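PDB 5HR4: MmeI from Methylophilus methylotrophus, which probably methylates adenine at N6 within its DNA recognition site, using S-adenosylmethionine, and is a single-chain Type IIL restriction-modification enzyme. Local coordinates for residues L557-S569 with A612-D624. Sequence-based numbering, arbitrary orientation.
Sequences LGIKINFAHRTFS and AKNINPYLRDGVD
Ile561 and Ile615 meet through their CG2 methyls, 3.7 Å apart, and their side chains cross at about a right angle. In Ile615 a chi1 of -54° puts CG1 beside the backbone N and CG2 anti to it, which turns the CG2 methyl to Ile561 and on to Ala564 CB. The CD1 end of Ile615 reaches along the strand to Phe563 CA at 3.6 Å. Ile561 CD1 runs the other way and rests on Asn616 O (3.4 Å). Leu619 CD2 sits against Ala564 CB at 3.7 Å, while Leu619 CD1 lies near His565 O.

Arg566 borders this apolar patch. Its chain bends at chi3 (77°) and brings NH1 back to the loop backbone. Arg566 NH1 lies 2.6 Å from Leu619 O and gives a weak hydrogen bond to Tyr618 O (3.5 Å). Both carbonyls lie at the edge of the guanidinium, near its plane. A leucine in place of Arg566 would probably leave these two carbonyls without their cationic neighbour and the turn less firmly held to the strand.

Behind these contacts, a type I turn from Asn616 to Leu619 is closed by the hydrogen bond from Leu619 N to Asn616 O, and Asn616 N bonds to Arg620 O. Asp621 takes the backbone N-H groups of Lys613 and Asn614 on its two carboxylate oxygens. Arg620 NH2 lies over one face of the Tyr618 ring, offset toward its rim, and Arg620 NH1 bonds to Asn800 O.

Strand 560-569 belongs to the mixed sheet of the class I (Rossmann-like) methyltransferase fold, between strands 581-588 and 595-599. Asn562 and Phe563 form a classic beta bulge opposite Gly586 of strand 581-588. The loop following edge strand 608-612 packs against one face of this sheet, where Ile615 also touches Ile597 and Leu619 touches Val583. Trp551 of helix 544-556 meets both Ile561 and Pro617.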
ATOM      1  N   LEU A 557     -13.834  -1.402 -20.019  1.00 48.29           N
ATOM      2  CA  LEU A 557     -15.073  -1.043 -19.339  1.00 46.97           C
ATOM      3  C   LEU A 557     -15.367   0.447 -19.395  1.00 47.59           C
ATOM      4  O   LEU A 557     -16.364   0.891 -18.814  1.00 49.71           O
ATOM      5  CB  LEU A 557     -15.030  -1.510 -17.886  1.00 48.99           C
ATOM      6  CG  LEU A 557     -15.108  -3.032 -17.703  1.00 53.19           C
ATOM      7  CD1 LEU A 557     -15.169  -3.393 -16.224  1.00 49.27           C
ATOM      8  CD2 LEU A 557     -16.303  -3.619 -18.444  1.00 49.12           C
ATOM      9  N   GLY A 558     -14.540   1.218 -20.097  1.00 43.46           N
ATOM     10  CA  GLY A 558     -14.694   2.644 -20.194  1.00 40.32           C
ATOM     11  C   GLY A 558     -13.877   3.440 -19.201  1.00 45.47           C
ATOM     12  O   GLY A 558     -14.000   4.671 -19.173  1.00 45.31           O
ATOM     13  N   ILE A 559     -13.045   2.787 -18.385  1.00 44.70           N
ATOM     14  CA  ILE A 559     -12.387   3.494 -17.296  1.00 39.37           C
ATOM     15  C   ILE A 559     -11.287   4.373 -17.856  1.00 43.58           C
ATOM     16  O   ILE A 559     -10.467   3.931 -18.675  1.00 45.47           O
ATOM     17  CB  ILE A 559     -11.824   2.520 -16.256  1.00 41.31           C
ATOM     18  CG1 ILE A 559     -12.961   1.779 -15.556  1.00 39.95           C
ATOM     19  CG2 ILE A 559     -11.023   3.298 -15.229  1.00 40.44           C
ATOM     20  CD1 ILE A 559     -13.755   2.649 -14.645  1.00 36.39           C
ATOM     21  N   LYS A 560     -11.265   5.623 -17.403  1.00 39.02           N
ATOM     22  CA  LYS A 560     -10.313   6.618 -17.848  1.00 37.78           C
ATOM     23  C   LYS A 560      -9.617   7.180 -16.617  1.00 40.73           C
ATOM     24  O   LYS A 560     -10.275   7.443 -15.607  1.00 43.86           O
ATOM     25  CB  LYS A 560     -11.040   7.710 -18.651  1.00 35.45           C
ATOM     26  N   ILE A 561      -8.293   7.337 -16.677  1.00 39.46           N
ATOM     27  CA  ILE A 561      -7.527   7.859 -15.543  1.00 38.54           C
ATOM     28  C   ILE A 561      -7.428   9.371 -15.665  1.00 40.83           C
ATOM     29  O   ILE A 561      -6.895   9.880 -16.656  1.00 44.22           O
ATOM     30  CB  ILE A 561      -6.120   7.252 -15.466  1.00 37.99           C
ATOM     31  CG1 ILE A 561      -6.153   5.730 -15.443  1.00 31.31           C
ATOM     32  CG2 ILE A 561      -5.410   7.750 -14.219  1.00 32.27           C
ATOM     33  CD1 ILE A 561      -4.768   5.170 -15.527  1.00 30.45           C
ATOM     34  N   ASN A 562      -7.881  10.084 -14.635  1.00 41.91           N
ATOM     35  CA  ASN A 562      -7.963  11.540 -14.683  1.00 41.02           C
ATOM     36  C   ASN A 562      -6.861  12.244 -13.916  1.00 37.91           C
ATOM     37  O   ASN A 562      -6.467  13.347 -14.300  1.00 38.74           O
ATOM     38  CB  ASN A 562      -9.315  11.997 -14.153  1.00 35.76           C
ATOM     39  CG  ASN A 562     -10.426  11.615 -15.085  1.00 53.32           C
ATOM     40  OD1 ASN A 562     -10.363  11.936 -16.281  1.00 51.46           O
ATOM     41  ND2 ASN A 562     -11.433  10.876 -14.573  1.00 48.63           N
ATOM     42  N   PHE A 563      -6.370  11.652 -12.839  1.00 33.96           N
ATOM     43  CA  PHE A 563      -5.176  12.169 -12.199  1.00 31.95           C
ATOM     44  C   PHE A 563      -4.515  11.005 -11.493  1.00 29.67           C
ATOM     45  O   PHE A 563      -5.127   9.956 -11.295  1.00 33.39           O
ATOM     46  CB  PHE A 563      -5.490  13.313 -11.232  1.00 31.76           C
ATOM     47  CG  PHE A 563      -6.143  12.870  -9.949  1.00 32.58           C
ATOM     48  CD1 PHE A 563      -5.373  12.515  -8.842  1.00 28.51           C
ATOM     49  CD2 PHE A 563      -7.521  12.827  -9.840  1.00 28.03           C
ATOM     50  CE1 PHE A 563      -5.969  12.118  -7.658  1.00 28.62           C
ATOM     51  CE2 PHE A 563      -8.129  12.421  -8.655  1.00 29.62           C
ATOM     52  CZ  PHE A 563      -7.357  12.068  -7.562  1.00 29.38           C
ATOM     53  N   ALA A 564      -3.258  11.196 -11.120  1.00 33.47           N
ATOM     54  CA  ALA A 564      -2.501  10.112 -10.517  1.00 27.98           C
ATOM     55  C   ALA A 564      -1.300  10.688  -9.795  1.00 29.44           C
ATOM     56  O   ALA A 564      -0.662  11.613 -10.300  1.00 34.31           O
ATOM     57  CB  ALA A 564      -2.037   9.099 -11.573  1.00 26.01           C
ATOM     58  N   HIS A 565      -1.000  10.124  -8.625  1.00 30.69           N
ATOM     59  CA  HIS A 565       0.251  10.349  -7.909  1.00 25.12           C
ATOM     60  C   HIS A 565       1.194   9.193  -8.205  1.00 28.59           C
ATOM     61  O   HIS A 565       0.883   8.039  -7.890  1.00 35.37           O
ATOM     62  CB  HIS A 565       0.026  10.437  -6.398  1.00 24.93           C
ATOM     63  CG  HIS A 565      -0.577  11.723  -5.934  1.00 32.64           C
ATOM     64  ND1 HIS A 565       0.123  12.638  -5.177  1.00 33.18           N
ATOM     65  CD2 HIS A 565      -1.819  12.240  -6.099  1.00 33.96           C
ATOM     66  CE1 HIS A 565      -0.654  13.672  -4.911  1.00 34.84           C
ATOM     67  NE2 HIS A 565      -1.840  13.455  -5.455  1.00 36.46           N
ATOM     68  N   ARG A 566       2.361   9.496  -8.761  1.00 30.75           N
ATOM     69  CA  ARG A 566       3.369   8.468  -8.951  1.00 25.89           C
ATOM     70  C   ARG A 566       3.951   8.038  -7.604  1.00 30.08           C
ATOM     71  O   ARG A 566       3.594   8.560  -6.542  1.00 29.92           O
ATOM     72  CB  ARG A 566       4.463   8.970  -9.877  1.00 29.15           C
ATOM     73  CG  ARG A 566       4.028   9.152 -11.286  1.00 28.76           C
ATOM     74  CD  ARG A 566       5.205   9.621 -12.084  1.00 38.40           C
ATOM     75  NE  ARG A 566       6.098   8.506 -12.360  1.00 38.36           N
ATOM     76  CZ  ARG A 566       5.726   7.434 -13.052  1.00 36.64           C
ATOM     77  NH1 ARG A 566       4.488   7.343 -13.511  1.00 32.31           N
ATOM     78  NH2 ARG A 566       6.579   6.449 -13.281  1.00 40.00           N
ATOM     79  N   THR A 567       4.878   7.077  -7.665  1.00 27.22           N
ATOM     80  CA  THR A 567       5.381   6.374  -6.485  1.00 28.48           C
ATOM     81  C   THR A 567       5.810   7.322  -5.365  1.00 30.45           C
ATOM     82  O   THR A 567       6.553   8.280  -5.600  1.00 31.47           O
ATOM     83  CB  THR A 567       6.567   5.511  -6.906  1.00 25.11           C
ATOM     84  OG1 THR A 567       6.126   4.504  -7.822  1.00 28.05           O
ATOM     85  CG2 THR A 567       7.217   4.879  -5.717  1.00 27.45           C
ATOM     86  N   PHE A 568       5.345   7.048  -4.140  1.00 27.16           N
ATOM     87  CA  PHE A 568       5.882   7.698  -2.944  1.00 27.21           C
ATOM     88  C   PHE A 568       5.997   6.685  -1.811  1.00 28.89           C
ATOM     89  O   PHE A 568       5.387   5.613  -1.857  1.00 32.92           O
ATOM     90  CB  PHE A 568       5.038   8.909  -2.497  1.00 31.16           C
ATOM     91  CG  PHE A 568       3.580   8.616  -2.264  1.00 25.77           C
ATOM     92  CD1 PHE A 568       2.699   8.506  -3.323  1.00 29.15           C
ATOM     93  CD2 PHE A 568       3.083   8.516  -0.981  1.00 25.35           C
ATOM     94  CE1 PHE A 568       1.338   8.250  -3.104  1.00 27.32           C
ATOM     95  CE2 PHE A 568       1.733   8.263  -0.756  1.00 28.94           C
ATOM     96  CZ  PHE A 568       0.861   8.139  -1.823  1.00 26.86           C
ATOM     97  N   SER A 569       6.815   7.013  -0.803  1.00 28.89           N
ATOM     98  CA  SER A 569       6.959   6.136   0.360  1.00 32.12           C
ATOM     99  C   SER A 569       5.757   6.294   1.286  1.00 27.40           C
ATOM    100  O   SER A 569       5.249   7.400   1.483  1.00 29.95           O
ATOM    101  CB  SER A 569       8.260   6.419   1.137  1.00 22.73           C
ATOM    102  N   ALA A 612      -0.542  16.748 -18.000  1.00 32.25           N
ATOM    103  CA  ALA A 612      -0.319  15.512 -18.734  1.00 31.70           C
ATOM    104  C   ALA A 612      -1.276  15.414 -19.907  1.00 31.63           C
ATOM    105  O   ALA A 612      -2.480  15.636 -19.753  1.00 26.21           O
ATOM    106  CB  ALA A 612      -0.475  14.298 -17.827  1.00 32.03           C
ATOM    107  N   LYS A 613      -0.727  15.087 -21.081  1.00 36.84           N
ATOM    108  CA  LYS A 613      -1.572  14.817 -22.241  1.00 37.77           C
ATOM    109  C   LYS A 613      -2.453  13.600 -21.991  1.00 41.67           C
ATOM    110  O   LYS A 613      -3.680  13.661 -22.146  1.00 43.69           O
ATOM    111  CB  LYS A 613      -0.712  14.616 -23.490  1.00 36.18           C
ATOM    112  N   ASN A 614      -1.842  12.483 -21.587  1.00 40.68           N
ATOM    113  CA  ASN A 614      -2.575  11.270 -21.256  1.00 35.27           C
ATOM    114  C   ASN A 614      -1.957  10.651 -20.013  1.00 35.12           C
ATOM    115  O   ASN A 614      -0.785  10.875 -19.713  1.00 37.53           O
ATOM    116  CB  ASN A 614      -2.555  10.273 -22.409  1.00 32.03           C
ATOM    117  CG  ASN A 614      -3.292   9.001 -22.081  1.00 37.37           C
ATOM    118  OD1 ASN A 614      -4.365   9.032 -21.465  1.00 37.26           O
ATOM    119  ND2 ASN A 614      -2.708   7.861 -22.465  1.00 33.13           N
ATOM    120  N   ILE A 615      -2.750   9.877 -19.274  1.00 33.99           N
ATOM    121  CA  ILE A 615      -2.217   9.112 -18.154  1.00 36.56           C
ATOM    122  C   ILE A 615      -2.264   7.629 -18.496  1.00 34.85           C
ATOM    123  O   ILE A 615      -3.343   7.061 -18.713  1.00 34.28           O
ATOM    124  CB  ILE A 615      -2.943   9.415 -16.839  1.00 35.29           C
ATOM    125  CG1 ILE A 615      -2.929  10.918 -16.588  1.00 31.60           C
ATOM    126  CG2 ILE A 615      -2.210   8.732 -15.702  1.00 29.33           C
ATOM    127  CD1 ILE A 615      -3.328  11.299 -15.188  1.00 33.08           C
ATOM    128  N   ASN A 616      -1.072   7.022 -18.549  1.00 36.32           N
ATOM    129  CA  ASN A 616      -0.845   5.615 -18.863  1.00 35.88           C
ATOM    130  C   ASN A 616      -1.429   4.690 -17.815  1.00 31.26           C
ATOM    131  O   ASN A 616      -1.585   5.066 -16.655  1.00 36.07           O
ATOM    132  CB  ASN A 616       0.651   5.312 -18.914  1.00 30.93           C
ATOM    133  CG  ASN A 616       1.164   5.234 -20.301  1.00 37.16           C
ATOM    134  OD1 ASN A 616       2.360   5.404 -20.549  1.00 43.78           O
ATOM    135  ND2 ASN A 616       0.258   4.990 -21.243  1.00 39.38           N
ATOM    136  N   PRO A 617      -1.684   3.444 -18.185  1.00 33.63           N
ATOM    137  CA  PRO A 617      -1.800   2.397 -17.150  1.00 36.74           C
ATOM    138  C   PRO A 617      -0.538   2.264 -16.294  1.00 34.33           C
ATOM    139  O   PRO A 617      -0.628   1.825 -15.141  1.00 34.01           O
ATOM    140  CB  PRO A 617      -2.100   1.125 -17.959  1.00 36.45           C
ATOM    141  CG  PRO A 617      -1.844   1.488 -19.417  1.00 40.78           C
ATOM    142  CD  PRO A 617      -2.019   2.967 -19.534  1.00 37.78           C
ATOM    143  N   TYR A 618       0.632   2.653 -16.810  1.00 31.97           N
ATOM    144  CA  TYR A 618       1.838   2.811 -16.002  1.00 29.20           C
ATOM    145  C   TYR A 618       1.897   4.154 -15.258  1.00 35.91           C
ATOM    146  O   TYR A 618       2.889   4.410 -14.553  1.00 30.96           O
ATOM    147  CB  TYR A 618       3.086   2.687 -16.882  1.00 28.08           C
ATOM    148  CG  TYR A 618       3.207   1.433 -17.710  1.00 29.51           C
ATOM    149  CD1 TYR A 618       2.701   1.372 -18.999  1.00 28.95           C
ATOM    150  CD2 TYR A 618       3.861   0.305 -17.203  1.00 32.98           C
ATOM    151  CE1 TYR A 618       2.842   0.218 -19.761  1.00 34.01           C
ATOM    152  CE2 TYR A 618       3.992  -0.841 -17.945  1.00 29.23           C
ATOM    153  CZ  TYR A 618       3.489  -0.882 -19.225  1.00 35.20           C
ATOM    154  OH  TYR A 618       3.628  -2.039 -19.973  1.00 46.16           O
ATOM    155  N   LEU A 619       0.867   5.005 -15.400  1.00 34.35           N
ATOM    156  CA  LEU A 619       0.822   6.369 -14.855  1.00 32.20           C
ATOM    157  C   LEU A 619       1.854   7.283 -15.497  1.00 34.02           C
ATOM    158  O   LEU A 619       2.386   8.177 -14.838  1.00 38.38           O
ATOM    159  CB  LEU A 619       0.992   6.399 -13.338  1.00 31.25           C
ATOM    160  CG  LEU A 619       0.121   5.440 -12.542  1.00 30.00           C
ATOM    161  CD1 LEU A 619       0.385   5.628 -11.063  1.00 30.10           C
ATOM    162  CD2 LEU A 619      -1.315   5.718 -12.885  1.00 29.15           C
ATOM    163  N   ARG A 620       2.148   7.082 -16.775  1.00 33.09           N
ATOM    164  CA  ARG A 620       3.033   7.972 -17.511  1.00 34.61           C
ATOM    165  C   ARG A 620       2.255   8.779 -18.545  1.00 40.95           C
ATOM    166  O   ARG A 620       1.150   8.417 -18.966  1.00 37.68           O
ATOM    167  CB  ARG A 620       4.141   7.189 -18.220  1.00 34.13           C
ATOM    168  CG  ARG A 620       5.214   6.631 -17.308  1.00 36.15           C
ATOM    169  CD  ARG A 620       6.308   5.990 -18.149  1.00 34.68           C
ATOM    170  NE  ARG A 620       5.772   4.865 -18.908  1.00 37.75           N
ATOM    171  CZ  ARG A 620       6.000   3.590 -18.612  1.00 37.90           C
ATOM    172  NH1 ARG A 620       6.784   3.268 -17.588  1.00 33.61           N
ATOM    173  NH2 ARG A 620       5.464   2.634 -19.357  1.00 33.71           N
ATOM    174  N   ASP A 621       2.856   9.879 -18.980  1.00 43.24           N
ATOM    175  CA  ASP A 621       2.281  10.635 -20.083  1.00 35.13           C
ATOM    176  C   ASP A 621       2.748   9.978 -21.376  1.00 38.38           C
ATOM    177  O   ASP A 621       3.848  10.235 -21.864  1.00 42.01           O
ATOM    178  CB  ASP A 621       2.683  12.097 -20.011  1.00 37.49           C
ATOM    179  CG  ASP A 621       1.893  12.953 -20.971  1.00 44.60           C
ATOM    180  OD1 ASP A 621       1.132  12.354 -21.772  1.00 40.51           O
ATOM    181  OD2 ASP A 621       2.039  14.208 -20.925  1.00 42.72           O
ATOM    182  N   GLY A 622       1.924   9.101 -21.923  1.00 40.22           N
ATOM    183  CA  GLY A 622       2.269   8.474 -23.176  1.00 37.02           C
ATOM    184  C   GLY A 622       1.124   7.662 -23.726  1.00 41.87           C
ATOM    185  O   GLY A 622      -0.030   7.833 -23.323  1.00 37.92           O
ATOM    186  N   VAL A 623       1.474   6.754 -24.649  1.00 42.93           N
ATOM    187  CA  VAL A 623       0.498   5.954 -25.382  1.00 39.65           C
ATOM    188  C   VAL A 623      -0.039   4.862 -24.470  1.00 41.72           C
ATOM    189  O   VAL A 623       0.535   4.594 -23.408  1.00 41.65           O
ATOM    190  CB  VAL A 623       1.109   5.373 -26.674  1.00 39.33           C
ATOM    191  CG1 VAL A 623       1.806   6.464 -27.459  1.00 39.51           C
ATOM    192  CG2 VAL A 623       2.075   4.255 -26.378  1.00 42.31           C
ATOM    193  N   ASP A 624      -1.143   4.233 -24.877  1.00 40.26           N
ATOM    194  CA  ASP A 624      -1.854   3.256 -24.065  1.00 42.18           C
ATOM    195  C   ASP A 624      -1.475   1.808 -24.395  1.00 44.21           C
ATOM    196  O   ASP A 624      -2.241   0.887 -24.089  1.00 51.61           O
ATOM    197  CB  ASP A 624      -3.362   3.456 -24.213  1.00 38.38           C
ATOM    198  CG  ASP A 624      -3.946   4.300 -23.098  1.00 48.35           C
ATOM    199  OD1 ASP A 624      -3.191   5.103 -22.516  1.00 52.86           O
ATOM    200  OD2 ASP A 624      -5.150   4.161 -22.784  1.00 53.69           O
TER